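PDB 2QS7: uncharacterized protein from Sulfolobus solfataricus P2, which is of unknown function but is a putative oxidoreductase of the DsrE/DsrF-like family, a family linked to sulfur chemistry. Local coordinates for residues 46-49 with 50-53; 127-130 with 131-135. One frame throughout, in Å; residues are numbered along the deposited sequence.

Interaction 1 (46-49 with 50-53); sequences WGLQ and AITK
The carbonyl group of Q49 is approached by T52 from two directions: the hydroxyl OG1 of T52 donates in the carbonyl plane, 2.8 Å from Q49 O, while the amide N of T52 comes from above that plane at 3.2 Å. The other flat group, the indole of W46, leads away from 50-53 and is buried against the second subunit: Y68 of that subunit stacks on it, and NE1 is hydrogen-bonded to D20 of the same subunit. Within the chain F15 meets the indole edge-to-face, and the ring of F112 meets it with planes at about 50°. Between these groups the chain runs off the end of helix 45-50 and, with T52 as N-cap, enters helix 53-57, so this is a tight helix-to-helix junction. The hydroxyl of T52 serves both helices. With chi1 at 61°, OG1 stands between its own backbone N and carbonyl carbon, from where it reaches Q49 O behind it and the amide of S55 ahead. Putting an alanine here removes the hydroxyl, which would probably cost Q49 O its in-plane donor and S55 N its cap. The bonding pattern shortens at this helix end. A50 N still reaches back four residues to W46 O at 3.2 Å, the regular helical step, whereas I51 N bonds chiefly to L48 O, 3.1 Å away, with a weak longer bond to G47 O. The chain is thereby wound more tightly just before it leaves the helix. On the buried side L48 leans on T108 and M109 of helix 106-111. Its CG, turned anti to the backbone N (chi1 -175°), carries the CD1 branch to I51, where L48 CD1 meets I51 CD1 at 3.7 Å, the two chains crossing at a slant.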
ATOM      1  N   TRP A  46      10.419  -7.802   1.282  1.00 52.64           N
ATOM      2  CA  TRP A  46      10.432  -8.126   2.708  1.00 53.63           C
ATOM      3  C   TRP A  46       9.477  -9.246   3.057  1.00 52.47           C
ATOM      4  O   TRP A  46       9.702 -10.012   4.001  1.00 51.79           O
ATOM      5  CB  TRP A  46      10.110  -6.873   3.517  1.00 52.02           C
ATOM      6  CG  TRP A  46      10.883  -5.704   3.067  1.00 51.89           C
ATOM      7  CD1 TRP A  46      10.393  -4.518   2.623  1.00 50.77           C
ATOM      8  CD2 TRP A  46      12.308  -5.617   2.968  1.00 50.92           C
ATOM      9  NE1 TRP A  46      11.428  -3.683   2.279  1.00 53.64           N
ATOM     10  CE2 TRP A  46      12.612  -4.339   2.467  1.00 53.20           C
ATOM     11  CE3 TRP A  46      13.357  -6.501   3.249  1.00 53.93           C
ATOM     12  CZ2 TRP A  46      13.929  -3.909   2.251  1.00 56.10           C
ATOM     13  CZ3 TRP A  46      14.649  -6.090   3.022  1.00 55.44           C
ATOM     14  CH2 TRP A  46      14.931  -4.793   2.536  1.00 56.18           C
ATOM     15  N   GLY A  47       8.410  -9.335   2.282  1.00 53.30           N
ATOM     16  CA  GLY A  47       7.417 -10.366   2.481  1.00 53.08           C
ATOM     17  C   GLY A  47       7.992 -11.709   2.113  1.00 53.96           C
ATOM     18  O   GLY A  47       7.636 -12.718   2.687  1.00 54.60           O
ATOM     19  N   LEU A  48       8.885 -11.739   1.142  1.00 54.27           N
ATOM     20  CA  LEU A  48       9.487 -13.000   0.747  1.00 56.97           C
ATOM     21  C   LEU A  48      10.406 -13.474   1.858  1.00 55.65           C
ATOM     22  O   LEU A  48      10.484 -14.654   2.179  1.00 55.66           O
ATOM     23  CB  LEU A  48      10.233 -12.817  -0.562  1.00 57.17           C
ATOM     24  CG  LEU A  48      10.820 -14.084  -1.146  1.00 64.27           C
ATOM     25  CD1 LEU A  48       9.761 -15.136  -1.327  1.00 60.48           C
ATOM     26  CD2 LEU A  48      11.443 -13.709  -2.451  1.00 71.38           C
ATOM     27  N   GLN A  49      11.093 -12.539   2.472  1.00 56.33           N
ATOM     28  CA  GLN A  49      11.974 -12.846   3.609  1.00 57.21           C
ATOM     29  C   GLN A  49      11.171 -13.536   4.714  1.00 56.31           C
ATOM     30  O   GLN A  49      11.604 -14.492   5.341  1.00 56.22           O
ATOM     31  CB  GLN A  49      12.476 -11.519   4.195  1.00 58.65           C
ATOM     32  CG  GLN A  49      13.892 -11.485   4.670  1.00 71.60           C
ATOM     33  CD  GLN A  49      14.832 -11.188   3.530  1.00 82.26           C
ATOM     34  OE1 GLN A  49      14.437 -10.570   2.519  1.00 91.64           O
ATOM     35  NE2 GLN A  49      16.075 -11.627   3.670  1.00 76.85           N
ATOM     36  N   ALA A  50       9.968 -13.022   4.932  1.00 56.58           N
ATOM     37  CA  ALA A  50       9.057 -13.502   5.956  1.00 56.14           C
ATOM     38  C   ALA A  50       8.559 -14.945   5.742  1.00 56.43           C
ATOM     39  O   ALA A  50       8.102 -15.575   6.683  1.00 57.30           O
ATOM     40  CB  ALA A  50       7.865 -12.550   6.038  1.00 55.67           C
ATOM     41  N   ILE A  51       8.617 -15.464   4.520  1.00 55.22           N
ATOM     42  CA  ILE A  51       8.196 -16.840   4.275  1.00 54.86           C
ATOM     43  C   ILE A  51       9.380 -17.801   4.079  1.00 55.56           C
ATOM     44  O   ILE A  51       9.208 -18.920   3.596  1.00 55.68           O
ATOM     45  CB  ILE A  51       7.234 -16.981   3.096  1.00 56.74           C
ATOM     46  CG1 ILE A  51       7.837 -16.448   1.795  1.00 54.68           C
ATOM     47  CG2 ILE A  51       5.923 -16.241   3.369  1.00 58.93           C
ATOM     48  CD1 ILE A  51       7.052 -16.878   0.588  1.00 55.52           C
ATOM     49  N   THR A  52      10.586 -17.363   4.430  1.00 54.62           N
ATOM     50  CA  THR A  52      11.731 -18.274   4.407  1.00 54.90           C
ATOM     51  C   THR A  52      11.601 -19.091   5.681  1.00 54.95           C
ATOM     52  O   THR A  52      11.104 -18.577   6.684  1.00 53.73           O
ATOM     53  CB  THR A  52      13.112 -17.559   4.434  1.00 54.94           C
ATOM     54  OG1 THR A  52      13.228 -16.793   5.632  1.00 54.71           O
ATOM     55  CG2 THR A  52      13.297 -16.634   3.230  1.00 54.79           C
ATOM     56  N   LYS A  53      12.005 -20.362   5.623  1.00 55.67           N
ATOM     57  CA  LYS A  53      11.991 -21.254   6.791  1.00 57.63           C
ATOM     58  C   LYS A  53      12.758 -20.644   7.939  1.00 57.39           C
ATOM     59  O   LYS A  53      12.337 -20.749   9.089  1.00 57.83           O
ATOM     60  CB  LYS A  53      12.627 -22.601   6.457  1.00 58.33           C
ATOM     61  CG  LYS A  53      11.814 -23.463   5.507  1.00 59.71           C
ATOM     62  CD  LYS A  53      12.602 -24.726   5.146  1.00 59.29           C
ATOM     63  CE  LYS A  53      11.845 -25.588   4.137  1.00 62.72           C
ATOM     64  NZ  LYS A  53      12.644 -26.771   3.699  1.00 61.43           N
TER

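Interaction 2 (127-130 with 131-135); sequences VGVA and TFLDR
T131 is turned, with chi1 at -47°, so that CG2 lies anti to the backbone N and faces V127, while OG1 sits beside that N and looks toward the start of the helix. V127, with chi1 at -51°, sets CG1 beside its own backbone N, where it lies 4.2 Å from T131 CG2. The two branched side chains meet aslant near their roots, V127 CB to T131 CB at 3.9 Å. On the other branch, a water lies between the N-cap amide and the first turn: it accepts from G128 N at 3.3 Å, but its separation of 2.5 Å from T131 OG1 is short and that link is doubtful. G128 is the N-cap residue, and its carbonyl opens the helical bonding: F132 N donates to G128 O at 3.3 Å, and T131 N adds a weak bond to the same oxygen. Next come L133 N to V129 O at 3.0 Å and D134 N to A130 O at 2.9 Å. V129 and L133, one turn apart, lie side by side and point the same way, with V129 CG1 4.1 Å from L133 CD1. Here the helix faces the second subunit, where L28 packs on V129, S35 on A130 and Y37 on L133. Within its own chain F132 meets F42, R135 NE bonds to N40, and V127 ahead of the helix packs on F42 and F103. A parallel strand, 125-127, thus passes through G128 into helix 129-136, the opening half of a beta-alpha-beta crossover that leads to strand 140-143 at the far edge of the sheet.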
ATOM      1  N   VAL A 127       7.577 -17.347  -9.282  1.00 53.85           N
ATOM      2  CA  VAL A 127       7.174 -16.728 -10.517  1.00 53.54           C
ATOM      3  C   VAL A 127       7.625 -15.281 -10.571  1.00 55.63           C
ATOM      4  O   VAL A 127       8.080 -14.699  -9.584  1.00 56.98           O
ATOM      5  CB  VAL A 127       5.633 -16.759 -10.637  1.00 53.55           C
ATOM      6  CG1 VAL A 127       5.103 -18.162 -10.406  1.00 54.45           C
ATOM      7  CG2 VAL A 127       4.968 -15.816  -9.662  1.00 46.82           C
ATOM      8  N   GLY A 128       7.505 -14.724 -11.754  1.00 58.27           N
ATOM      9  CA  GLY A 128       7.806 -13.327 -11.985  1.00 59.83           C
ATOM     10  C   GLY A 128       6.535 -12.489 -12.017  1.00 61.90           C
ATOM     11  O   GLY A 128       5.406 -12.982 -11.922  1.00 57.71           O
ATOM     12  N   VAL A 129       6.767 -11.194 -12.202  1.00 66.44           N
ATOM     13  CA  VAL A 129       5.744 -10.143 -12.219  1.00 67.27           C
ATOM     14  C   VAL A 129       4.634 -10.316 -13.171  1.00 65.03           C
ATOM     15  O   VAL A 129       3.483 -10.171 -12.807  1.00 66.85           O
ATOM     16  CB  VAL A 129       6.394  -8.730 -12.532  1.00 69.84           C
ATOM     17  CG1 VAL A 129       5.594  -7.901 -13.614  1.00 67.67           C
ATOM     18  CG2 VAL A 129       6.635  -7.982 -11.216  1.00 68.75           C
ATOM     19  N   ALA A 130       4.944 -10.579 -14.417  1.00 63.05           N
ATOM     20  CA  ALA A 130       3.877 -10.746 -15.378  1.00 64.00           C
ATOM     21  C   ALA A 130       2.928 -11.868 -15.003  1.00 62.25           C
ATOM     22  O   ALA A 130       1.729 -11.847 -15.327  1.00 61.27           O
ATOM     23  CB  ALA A 130       4.424 -11.053 -16.785  1.00 68.17           C
ATOM     24  N   THR A 131       3.497 -12.904 -14.406  1.00 58.67           N
ATOM     25  CA  THR A 131       2.689 -14.035 -14.012  1.00 57.61           C
ATOM     26  C   THR A 131       1.669 -13.556 -13.004  1.00 57.47           C
ATOM     27  O   THR A 131       0.483 -13.856 -13.099  1.00 59.99           O
ATOM     28  CB  THR A 131       3.584 -15.189 -13.503  1.00 61.37           C
ATOM     29  OG1 THR A 131       4.683 -15.404 -14.436  1.00 62.66           O
ATOM     30  CG2 THR A 131       2.763 -16.430 -13.384  1.00 62.95           C
ATOM     31  N   PHE A 132       2.120 -12.740 -12.059  1.00 53.72           N
ATOM     32  CA  PHE A 132       1.185 -12.290 -11.057  0.50 56.54           C
ATOM     33  C   PHE A 132       0.167 -11.280 -11.613  1.00 56.30           C
ATOM     34  O   PHE A 132      -0.979 -11.377 -11.266  1.00 57.98           O
ATOM     35  CB  PHE A 132       1.887 -11.894  -9.738  0.50 59.51           C
ATOM     36  CG  PHE A 132       1.032 -12.125  -8.522  0.50 58.28           C
ATOM     37  CD1 PHE A 132       0.904 -13.406  -7.987  0.50 60.08           C
ATOM     38  CD2 PHE A 132       0.329 -11.088  -7.938  0.50 62.49           C
ATOM     39  CE1 PHE A 132       0.097 -13.633  -6.894  0.50 53.78           C
ATOM     40  CE2 PHE A 132      -0.472 -11.313  -6.837  0.50 61.57           C
ATOM     41  CZ  PHE A 132      -0.591 -12.591  -6.321  0.50 61.19           C
ATOM     42  N   LEU A 133       0.545 -10.413 -12.512  1.00 57.45           N
ATOM     43  CA  LEU A 133      -0.404  -9.572 -13.149  1.00 58.75           C
ATOM     44  C   LEU A 133      -1.473 -10.349 -13.846  1.00 56.82           C
ATOM     45  O   LEU A 133      -2.642  -9.927 -13.896  1.00 56.02           O
ATOM     46  CB  LEU A 133       0.267  -8.730 -14.255  1.00 64.65           C
ATOM     47  CG  LEU A 133       0.837  -7.303 -14.071  1.00 68.72           C
ATOM     48  CD1 LEU A 133       1.625  -7.161 -12.833  1.00 72.00           C
ATOM     49  CD2 LEU A 133       1.695  -6.970 -15.304  1.00 65.50           C
ATOM     50  N   ASP A 134      -1.063 -11.419 -14.531  1.00 52.48           N
ATOM     51  CA  ASP A 134      -1.988 -12.247 -15.252  1.00 52.63           C
ATOM     52  C   ASP A 134      -2.963 -12.875 -14.324  1.00 53.40           C
ATOM     53  O   ASP A 134      -4.145 -12.876 -14.567  1.00 51.34           O
ATOM     54  CB  ASP A 134      -1.252 -13.395 -15.931  1.00 56.63           C
ATOM     55  CG  ASP A 134      -0.623 -13.018 -17.277  1.00 63.88           C
ATOM     56  OD1 ASP A 134      -0.768 -11.872 -17.772  1.00 68.21           O
ATOM     57  OD2 ASP A 134       0.000 -13.936 -17.861  1.00 68.15           O
ATOM     58  N   ARG A 135      -2.458 -13.449 -13.245  1.00 52.78           N
ATOM     59  CA  ARG A 135      -3.354 -14.053 -12.244  1.00 53.66           C
ATOM     60  C   ARG A 135      -4.274 -13.102 -11.580  1.00 56.04           C
ATOM     61  O   ARG A 135      -5.421 -13.438 -11.345  1.00 58.45           O
ATOM     62  CB  ARG A 135      -2.551 -14.780 -11.143  1.00 56.07           C
ATOM     63  CG  ARG A 135      -2.641 -16.209 -11.276  1.00 55.29           C
ATOM     64  CD  ARG A 135      -2.246 -16.917 -10.105  1.00 67.92           C
ATOM     65  NE  ARG A 135      -3.230 -17.955  -9.873  1.00 68.26           N
ATOM     66  CZ  ARG A 135      -3.212 -19.175 -10.376  1.00 65.14           C
ATOM     67  NH1 ARG A 135      -2.260 -19.595 -11.183  1.00 63.57           N
ATOM     68  NH2 ARG A 135      -4.180 -19.992 -10.032  1.00 76.15           N
TER
HETATM   69  O   HOH W   1       6.738 -16.782 -14.207  1.00 65.83           O

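Interactions 1 and 2 lie in series along the chain, with centres 18 Å apart and nearest atoms about 8 Å apart, so neither touches the other. What joins them is the sheet region around strand 99-105: interaction 2 borders that strand, and interaction 1 borders helix 106-111, which follows it. The two also share a neighbour, the second subunit. There D20 and L28, partners of W46 and V129 respectively, both belong to helix 19-34, so one helix across the interface meets both contacts. Segment 46-53 links two short helices, whereas 127-135 is a strand-to-helix passage. No active site can be assigned to either contact from this geometry.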